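Local coordinates for protein thymine dioxygenase (Neurospora crassa, PDB 5C3Q) that probably acts as a metal-dependent dioxygenase that oxidises thymine with 2-oxoglutarate as co-substrate, both bound beside a metal ion in a double-stranded beta-helix fold, at residues A7-S21 and T44-Q56. Residues are numbered along the deposited sequence; the frame is centred on the assembly and turned at random.
Sequences AVNEDGLVIPLIDFS and TAGFIYLKNIPIQ. With EDO (1,2-ethanediol), chain L.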
ATOM      1  N   ALA A   7       7.662 -15.335   6.193  1.00 26.29           N
ATOM      2  CA  ALA A   7       8.354 -14.050   6.285  1.00 26.21           C
ATOM      3  C   ALA A   7       8.277 -13.512   7.711  1.00 26.69           C
ATOM      4  O   ALA A   7       9.251 -12.974   8.229  1.00 26.60           O
ATOM      5  CB  ALA A   7       7.749 -13.050   5.312  1.00 25.84           C
ATOM      6  N   VAL A   8       7.110 -13.668   8.331  1.00 26.74           N
ATOM      7  CA  VAL A   8       6.876 -13.239   9.706  1.00 27.21           C
ATOM      8  C   VAL A   8       6.120 -14.333  10.448  1.00 27.67           C
ATOM      9  O   VAL A   8       5.164 -14.896   9.923  1.00 26.46           O
ATOM     10  CB  VAL A   8       6.045 -11.939   9.747  1.00 26.78           C
ATOM     11  CG1 VAL A   8       5.746 -11.519  11.179  1.00 27.41           C
ATOM     12  CG2 VAL A   8       6.768 -10.825   9.010  1.00 26.65           C
ATOM     13  N   ASN A   9       6.557 -14.623  11.670  1.00 29.57           N
ATOM     14  CA  ASN A   9       5.905 -15.616  12.518  1.00 31.28           C
ATOM     15  C   ASN A   9       6.085 -15.269  13.994  1.00 32.39           C
ATOM     16  O   ASN A   9       6.980 -15.793  14.664  1.00 32.72           O
ATOM     17  CB  ASN A   9       6.451 -17.015  12.220  1.00 32.51           C
ATOM     18  CG  ASN A   9       5.624 -18.116  12.864  1.00 33.68           C
ATOM     19  OD1 ASN A   9       4.837 -17.869  13.776  1.00 33.23           O
ATOM     20  ND2 ASN A   9       5.804 -19.345  12.389  1.00 35.01           N
ATOM     21  N   GLU A  10       5.228 -14.376  14.486  1.00 32.55           N
ATOM     22  CA  GLU A  10       5.297 -13.896  15.861  1.00 33.35           C
ATOM     23  C   GLU A  10       3.906 -13.528  16.377  1.00 31.78           C
ATOM     24  O   GLU A  10       3.104 -12.933  15.657  1.00 29.49           O
ATOM     25  CB  GLU A  10       6.205 -12.670  15.956  1.00 35.80           C
ATOM     26  CG  GLU A  10       7.673 -12.941  15.666  1.00 39.29           C
ATOM     27  CD  GLU A  10       8.555 -11.706  15.789  1.00 42.17           C
ATOM     28  OE1 GLU A  10       8.095 -10.670  16.331  1.00 43.78           O
ATOM     29  OE2 GLU A  10       9.724 -11.777  15.346  1.00 44.88           O
ATOM     30  N   ASP A  11       3.633 -13.903  17.624  1.00 30.97           N
ATOM     31  CA  ASP A  11       2.406 -13.520  18.323  1.00 30.31           C
ATOM     32  C   ASP A  11       1.126 -13.949  17.606  1.00 29.00           C
ATOM     33  O   ASP A  11       0.103 -13.268  17.683  1.00 28.60           O
ATOM     34  CB  ASP A  11       2.398 -12.004  18.565  1.00 29.76           C
ATOM     35  CG  ASP A  11       1.495 -11.603  19.708  1.00 30.20           C
ATOM     36  OD1 ASP A  11       1.566 -12.261  20.765  1.00 30.51           O
ATOM     37  OD2 ASP A  11       0.719 -10.630  19.556  1.00 30.44           O
ATOM     38  N   GLY A  12       1.186 -15.085  16.918  1.00 28.36           N
ATOM     39  CA  GLY A  12       0.042 -15.599  16.167  1.00 27.64           C
ATOM     40  C   GLY A  12      -0.111 -15.004  14.775  1.00 26.32           C
ATOM     41  O   GLY A  12      -1.013 -15.397  14.041  1.00 26.17           O
ATOM     42  N   LEU A  13       0.754 -14.052  14.419  1.00 25.54           N
ATOM     43  CA  LEU A  13       0.759 -13.460  13.077  1.00 24.42           C
ATOM     44  C   LEU A  13       1.730 -14.248  12.217  1.00 23.78           C
ATOM     45  O   LEU A  13       2.932 -14.248  12.479  1.00 23.68           O
ATOM     46  CB  LEU A  13       1.189 -11.988  13.119  1.00 24.13           C
ATOM     47  CG  LEU A  13       1.276 -11.246  11.776  1.00 23.62           C
ATOM     48  CD1 LEU A  13      -0.100 -11.028  11.166  1.00 23.39           C
ATOM     49  CD2 LEU A  13       1.985  -9.913  11.951  1.00 23.83           C
ATOM     50  N   VAL A  14       1.203 -14.916  11.194  1.00 22.95           N
ATOM     51  CA  VAL A  14       2.030 -15.669  10.253  1.00 22.61           C
ATOM     52  C   VAL A  14       1.843 -15.087   8.853  1.00 21.59           C
ATOM     53  O   VAL A  14       0.770 -15.203   8.263  1.00 21.22           O
ATOM     54  CB  VAL A  14       1.685 -17.173  10.283  1.00 23.47           C
ATOM     55  CG1 VAL A  14       2.527 -17.953   9.278  1.00 23.81           C
ATOM     56  CG2 VAL A  14       1.910 -17.728  11.682  1.00 24.24           C
ATOM     57  N   ILE A  15       2.880 -14.429   8.339  1.00 20.71           N
ATOM     58  CA  ILE A  15       2.844 -13.878   6.988  1.00 20.04           C
ATOM     59  C   ILE A  15       3.724 -14.764   6.115  1.00 19.97           C
ATOM     60  O   ILE A  15       4.943 -14.795   6.306  1.00 20.01           O
ATOM     61  CB  ILE A  15       3.350 -12.422   6.950  1.00 19.73           C
ATOM     62  CG1 ILE A  15       2.486 -11.545   7.868  1.00 19.79           C
ATOM     63  CG2 ILE A  15       3.342 -11.896   5.522  1.00 19.29           C
ATOM     64  CD1 ILE A  15       2.987 -10.124   8.050  1.00 19.73           C
ATOM     65  N   PRO A  16       3.114 -15.498   5.165  1.00 19.96           N
ATOM     66  CA  PRO A  16       3.887 -16.435   4.356  1.00 20.40           C
ATOM     67  C   PRO A  16       4.767 -15.735   3.334  1.00 20.58           C
ATOM     68  O   PRO A  16       4.451 -14.620   2.895  1.00 20.16           O
ATOM     69  CB  PRO A  16       2.809 -17.244   3.635  1.00 20.29           C
ATOM     70  CG  PRO A  16       1.682 -16.286   3.489  1.00 19.93           C
ATOM     71  CD  PRO A  16       1.704 -15.451   4.740  1.00 19.78           C
ATOM     72  N   LEU A  17       5.862 -16.398   2.985  1.00 21.09           N
ATOM     73  CA  LEU A  17       6.723 -16.006   1.885  1.00 21.31           C
ATOM     74  C   LEU A  17       6.386 -16.935   0.737  1.00 21.80           C
ATOM     75  O   LEU A  17       6.478 -18.150   0.886  1.00 22.30           O
ATOM     76  CB  LEU A  17       8.188 -16.170   2.274  1.00 21.97           C
ATOM     77  CG  LEU A  17       9.237 -15.919   1.195  1.00 22.62           C
ATOM     78  CD1 LEU A  17       9.125 -14.513   0.631  1.00 22.22           C
ATOM     79  CD2 LEU A  17      10.625 -16.165   1.777  1.00 23.57           C
ATOM     80  N   ILE A  18       5.985 -16.371  -0.396  1.00 21.89           N
ATOM     81  CA  ILE A  18       5.510 -17.164  -1.526  1.00 22.45           C
ATOM     82  C   ILE A  18       6.294 -16.802  -2.783  1.00 22.98           C
ATOM     83  O   ILE A  18       6.519 -15.624  -3.070  1.00 22.07           O
ATOM     84  CB  ILE A  18       3.989 -16.966  -1.737  1.00 22.19           C
ATOM     85  CG1 ILE A  18       3.229 -17.519  -0.527  1.00 22.13           C
ATOM     86  CG2 ILE A  18       3.519 -17.671  -3.004  1.00 22.49           C
ATOM     87  CD1 ILE A  18       1.802 -17.049  -0.398  1.00 22.12           C
ATOM     88  N   ASP A  19       6.731 -17.829  -3.506  1.00 24.12           N
ATOM     89  CA  ASP A  19       7.457 -17.654  -4.754  1.00 25.13           C
ATOM     90  C   ASP A  19       6.439 -17.490  -5.876  1.00 24.66           C
ATOM     91  O   ASP A  19       5.847 -18.465  -6.332  1.00 25.00           O
ATOM     92  CB  ASP A  19       8.359 -18.868  -5.012  1.00 26.68           C
ATOM     93  CG  ASP A  19       9.136 -18.763  -6.308  1.00 27.95           C
ATOM     94  OD1 ASP A  19       8.728 -18.000  -7.211  1.00 28.31           O
ATOM     95  OD2 ASP A  19      10.164 -19.456  -6.430  1.00 29.99           O
ATOM     96  N   PHE A  20       6.244 -16.255  -6.327  1.00 23.94           N
ATOM     97  CA  PHE A  20       5.174 -15.959  -7.279  1.00 23.76           C
ATOM     98  C   PHE A  20       5.396 -16.598  -8.652  1.00 24.18           C
ATOM     99  O   PHE A  20       4.432 -16.891  -9.361  1.00 24.00           O
ATOM    100  CB  PHE A  20       4.978 -14.447  -7.422  1.00 23.43           C
ATOM    101  CG  PHE A  20       3.658 -14.067  -8.033  1.00 23.25           C
ATOM    102  CD1 PHE A  20       2.472 -14.378  -7.389  1.00 23.08           C
ATOM    103  CD2 PHE A  20       3.602 -13.397  -9.244  1.00 23.48           C
ATOM    104  CE1 PHE A  20       1.248 -14.031  -7.942  1.00 22.99           C
ATOM    105  CE2 PHE A  20       2.383 -13.049  -9.803  1.00 23.49           C
ATOM    106  CZ  PHE A  20       1.206 -13.363  -9.152  1.00 22.96           C
ATOM    107  N   SER A  21       6.657 -16.826  -9.018  1.00 25.01           N
ATOM    108  CA  SER A  21       6.979 -17.454 -10.297  1.00 26.01           C
ATOM    109  C   SER A  21       6.352 -18.850 -10.405  1.00 26.76           C
ATOM    110  O   SER A  21       6.060 -19.322 -11.501  1.00 27.00           O
ATOM    111  CB  SER A  21       8.498 -17.528 -10.507  1.00 26.58           C
ATOM    112  OG  SER A  21       9.088 -18.549  -9.721  1.00 27.15           O
ATOM    113  N   THR A  44      -6.002 -15.068   6.480  1.00 20.40           N
ATOM    114  CA  THR A  44      -5.570 -15.244   7.865  1.00 20.56           C
ATOM    115  C   THR A  44      -4.851 -13.997   8.366  1.00 20.09           C
ATOM    116  O   THR A  44      -5.322 -13.339   9.297  1.00 19.96           O
ATOM    117  CB  THR A  44      -4.683 -16.498   8.013  1.00 21.38           C
ATOM    118  OG1 THR A  44      -3.601 -16.446   7.076  1.00 21.19           O
ATOM    119  CG2 THR A  44      -5.507 -17.754   7.754  1.00 22.00           C
ATOM    120  N   ALA A  45      -3.737 -13.652   7.727  1.00 19.59           N
ATOM    121  CA  ALA A  45      -2.935 -12.489   8.120  1.00 18.94           C
ATOM    122  C   ALA A  45      -3.351 -11.202   7.413  1.00 18.62           C
ATOM    123  O   ALA A  45      -3.140 -10.109   7.940  1.00 18.27           O
ATOM    124  CB  ALA A  45      -1.465 -12.760   7.854  1.00 19.17           C
ATOM    125  N   GLY A  46      -3.910 -11.328   6.214  1.00 18.41           N
ATOM    126  CA  GLY A  46      -4.217 -10.170   5.380  1.00 18.38           C
ATOM    127  C   GLY A  46      -3.006  -9.647   4.631  1.00 18.26           C
ATOM    128  O   GLY A  46      -3.123  -8.708   3.843  1.00 18.11           O
ATOM    129  N   PHE A  47      -1.853 -10.279   4.871  1.00 18.79           N
ATOM    130  CA  PHE A  47      -0.554  -9.870   4.347  1.00 18.40           C
ATOM    131  C   PHE A  47       0.180 -11.104   3.826  1.00 18.75           C
ATOM    132  O   PHE A  47       0.086 -12.178   4.427  1.00 18.41           O
ATOM    133  CB  PHE A  47       0.297  -9.268   5.473  1.00 18.73           C
ATOM    134  CG  PHE A  47       0.192  -7.776   5.600  1.00 18.43           C
ATOM    135  CD1 PHE A  47      -0.929  -7.187   6.173  1.00 18.41           C
ATOM    136  CD2 PHE A  47       1.225  -6.961   5.178  1.00 18.52           C
ATOM    137  CE1 PHE A  47      -1.022  -5.808   6.296  1.00 18.15           C
ATOM    138  CE2 PHE A  47       1.140  -5.580   5.299  1.00 18.41           C
ATOM    139  CZ  PHE A  47       0.016  -5.007   5.864  1.00 18.09           C
ATOM    140  N   ILE A  48       0.900 -10.949   2.712  1.00 18.55           N
ATOM    141  CA  ILE A  48       1.873 -11.947   2.249  1.00 19.02           C
ATOM    142  C   ILE A  48       3.149 -11.245   1.761  1.00 19.14           C
ATOM    143  O   ILE A  48       3.142 -10.033   1.518  1.00 18.99           O
ATOM    144  CB  ILE A  48       1.302 -12.836   1.117  1.00 19.35           C
ATOM    145  CG1 ILE A  48       1.003 -12.001  -0.138  1.00 19.50           C
ATOM    146  CG2 ILE A  48       0.042 -13.555   1.594  1.00 19.38           C
ATOM    147  CD1 ILE A  48       0.547 -12.820  -1.330  1.00 19.88           C
ATOM    148  N   TYR A  49       4.242 -11.999   1.656  1.00 19.43           N
ATOM    149  CA  TYR A  49       5.436 -11.545   0.936  1.00 19.93           C
ATOM    150  C   TYR A  49       5.524 -12.369  -0.338  1.00 20.41           C
ATOM    151  O   TYR A  49       5.379 -13.597  -0.291  1.00 20.44           O
ATOM    152  CB  TYR A  49       6.720 -11.795   1.726  1.00 20.31           C
ATOM    153  CG  TYR A  49       7.061 -10.840   2.852  1.00 20.25           C
ATOM    154  CD1 TYR A  49       6.121 -10.475   3.808  1.00 20.06           C
ATOM    155  CD2 TYR A  49       8.366 -10.367   3.004  1.00 20.70           C
ATOM    156  CE1 TYR A  49       6.460  -9.637   4.862  1.00 20.24           C
ATOM    157  CE2 TYR A  49       8.716  -9.530   4.050  1.00 20.61           C
ATOM    158  CZ  TYR A  49       7.764  -9.169   4.977  1.00 20.68           C
ATOM    159  OH  TYR A  49       8.112  -8.337   6.020  1.00 21.23           O
ATOM    160  N   LEU A  50       5.778 -11.706  -1.460  1.00 20.55           N
ATOM    161  CA  LEU A  50       6.042 -12.390  -2.716  1.00 21.11           C
ATOM    162  C   LEU A  50       7.488 -12.199  -3.126  1.00 22.24           C
ATOM    163  O   LEU A  50       8.014 -11.092  -3.054  1.00 22.49           O
ATOM    164  CB  LEU A  50       5.137 -11.860  -3.826  1.00 20.67           C
ATOM    165  CG  LEU A  50       3.638 -12.101  -3.672  1.00 20.28           C
ATOM    166  CD1 LEU A  50       2.909 -11.495  -4.857  1.00 20.32           C
ATOM    167  CD2 LEU A  50       3.325 -13.588  -3.544  1.00 20.59           C
ATOM    168  N   LYS A  51       8.117 -13.288  -3.560  1.00 23.49           N
ATOM    169  CA  LYS A  51       9.443 -13.248  -4.175  1.00 24.82           C
ATOM    170  C   LYS A  51       9.330 -13.711  -5.627  1.00 25.46           C
ATOM    171  O   LYS A  51       8.314 -14.289  -6.025  1.00 24.53           O
ATOM    172  CB  LYS A  51      10.444 -14.119  -3.399  1.00 25.88           C
ATOM    173  CG  LYS A  51      10.078 -15.595  -3.291  1.00 26.29           C
ATOM    174  CD  LYS A  51      10.955 -16.331  -2.286  1.00 27.28           C
ATOM    175  CE  LYS A  51      12.307 -16.713  -2.863  1.00 28.56           C
ATOM    176  NZ  LYS A  51      13.174 -17.337  -1.821  1.00 29.43           N
ATOM    177  N   ASN A  52      10.373 -13.442  -6.408  1.00 26.60           N
ATOM    178  CA  ASN A  52      10.418 -13.795  -7.830  1.00 27.74           C
ATOM    179  C   ASN A  52       9.191 -13.326  -8.599  1.00 28.37           C
ATOM    180  O   ASN A  52       8.554 -14.099  -9.321  1.00 28.87           O
ATOM    181  CB  ASN A  52      10.631 -15.300  -8.005  1.00 28.55           C
ATOM    182  CG  ASN A  52      11.930 -15.775  -7.384  1.00 29.26           C
ATOM    183  OD1 ASN A  52      12.880 -15.007  -7.256  1.00 30.02           O
ATOM    184  ND2 ASN A  52      11.973 -17.035  -6.986  1.00 29.77           N
ATOM    185  N   ILE A  53       8.861 -12.052  -8.420  1.00 28.44           N
ATOM    186  CA  ILE A  53       7.795 -11.413  -9.187  1.00 29.03           C
ATOM    187  C   ILE A  53       8.361 -10.984 -10.544  1.00 29.60           C
ATOM    188  O   ILE A  53       9.578 -10.890 -10.701  1.00 30.00           O
ATOM    189  CB  ILE A  53       7.172 -10.205  -8.437  1.00 28.42           C
ATOM    190  CG1 ILE A  53       8.246  -9.205  -7.985  1.00 28.82           C
ATOM    191  CG2 ILE A  53       6.373 -10.690  -7.233  1.00 28.35           C
ATOM    192  CD1 ILE A  53       7.713  -7.817  -7.700  1.00 28.18           C
ATOM    193  N   PRO A  54       7.488 -10.719 -11.531  1.00 30.11           N
ATOM    194  CA  PRO A  54       7.988 -10.350 -12.862  1.00 31.68           C
ATOM    195  C   PRO A  54       8.743  -9.010 -12.945  1.00 32.45           C
ATOM    196  O   PRO A  54       9.480  -8.788 -13.909  1.00 33.61           O
ATOM    197  CB  PRO A  54       6.714 -10.296 -13.722  1.00 31.60           C
ATOM    198  CG  PRO A  54       5.679 -11.035 -12.947  1.00 31.05           C
ATOM    199  CD  PRO A  54       6.020 -10.804 -11.508  1.00 30.35           C
ATOM    200  N   ILE A  55       8.569  -8.130 -11.962  1.00 32.50           N
ATOM    201  CA  ILE A  55       9.298  -6.854 -11.940  1.00 33.02           C
ATOM    202  C   ILE A  55      10.753  -7.109 -11.548  1.00 34.16           C
ATOM    203  O   ILE A  55      11.019  -7.649 -10.476  1.00 33.60           O
ATOM    204  CB  ILE A  55       8.654  -5.842 -10.962  1.00 32.62           C
ATOM    205  CG1 ILE A  55       7.245  -5.475 -11.441  1.00 32.12           C
ATOM    206  CG2 ILE A  55       9.506  -4.581 -10.848  1.00 32.81           C
ATOM    207  CD1 ILE A  55       6.391  -4.777 -10.403  1.00 31.57           C
ATOM    208  N   GLN A  56      11.684  -6.712 -12.415  1.00 35.47           N
ATOM    209  CA  GLN A  56      13.112  -6.995 -12.222  1.00 36.89           C
ATOM    210  C   GLN A  56      13.739  -6.156 -11.103  1.00 36.66           C
ATOM    211  O   GLN A  56      13.438  -4.969 -10.980  1.00 35.10           O
ATOM    212  CB  GLN A  56      13.890  -6.747 -13.520  1.00 38.89           C
ATOM    213  CG  GLN A  56      13.570  -7.714 -14.647  1.00 40.01           C
ATOM    214  CD  GLN A  56      13.995  -9.143 -14.350  1.00 41.58           C
ATOM    215  OE1 GLN A  56      13.175 -10.059 -14.388  1.00 42.40           O
ATOM    216  NE2 GLN A  56      15.280  -9.342 -14.051  1.00 42.51           N
TER
HETATM  217  C1  EDO L 408      12.494  -6.684  -6.673  1.00 58.28           C
HETATM  218  O1  EDO L 408      11.159  -6.491  -6.193  1.00 59.17           O
HETATM  219  C2  EDO L 408      12.581  -8.045  -7.337  1.00 58.55           C
HETATM  220  O2  EDO L 408      11.465  -8.211  -8.216  1.00 59.22           O
HETATM  221  O   HOH W   1      -1.118 -17.088   7.465  1.00 31.01           O
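Y49 lays its ring beneath A7, whose CB stands 3.4 Å from the ring centroid and almost on its normal, a CH-pi contact that suits a side chain no larger than a methyl. I15 CG2 lies 3.6 Å from Y49 CD1, and the phenol OH reaches T246 O, so the polar end of this buried ring is satisfied. Alongside, strands 17-19 and 47-51 run parallel: Y49 N gives a nearly straight bond to P16 O (2.9 Å), and I18 N, K51 N and F20 N continue the alternation. On the other face, beta-branched I18 sets CB 3.9 Å from L50 CD2; beyond the strand, F20 CD1 nears L50 CD1, oblique to the ring. The D19, K51 and N52 side is more exposed. K51 lays its CD 3.9 Å from L17 CD1. D19 OD1 takes S21 OG at 2.6 Å and a weak capping bond from S21 N, while OD2 takes a weak one from N52 ND2 (3.1 Å). An alanine at D19 is likely to leave S21 OG and N without their acceptor and the N52 amide free to turn. Buried apolar contacts and backbone bonds thus bind strand 13-19 to 47-51 near one sheet edge, whereas the polar margin depends largely on one carboxylate.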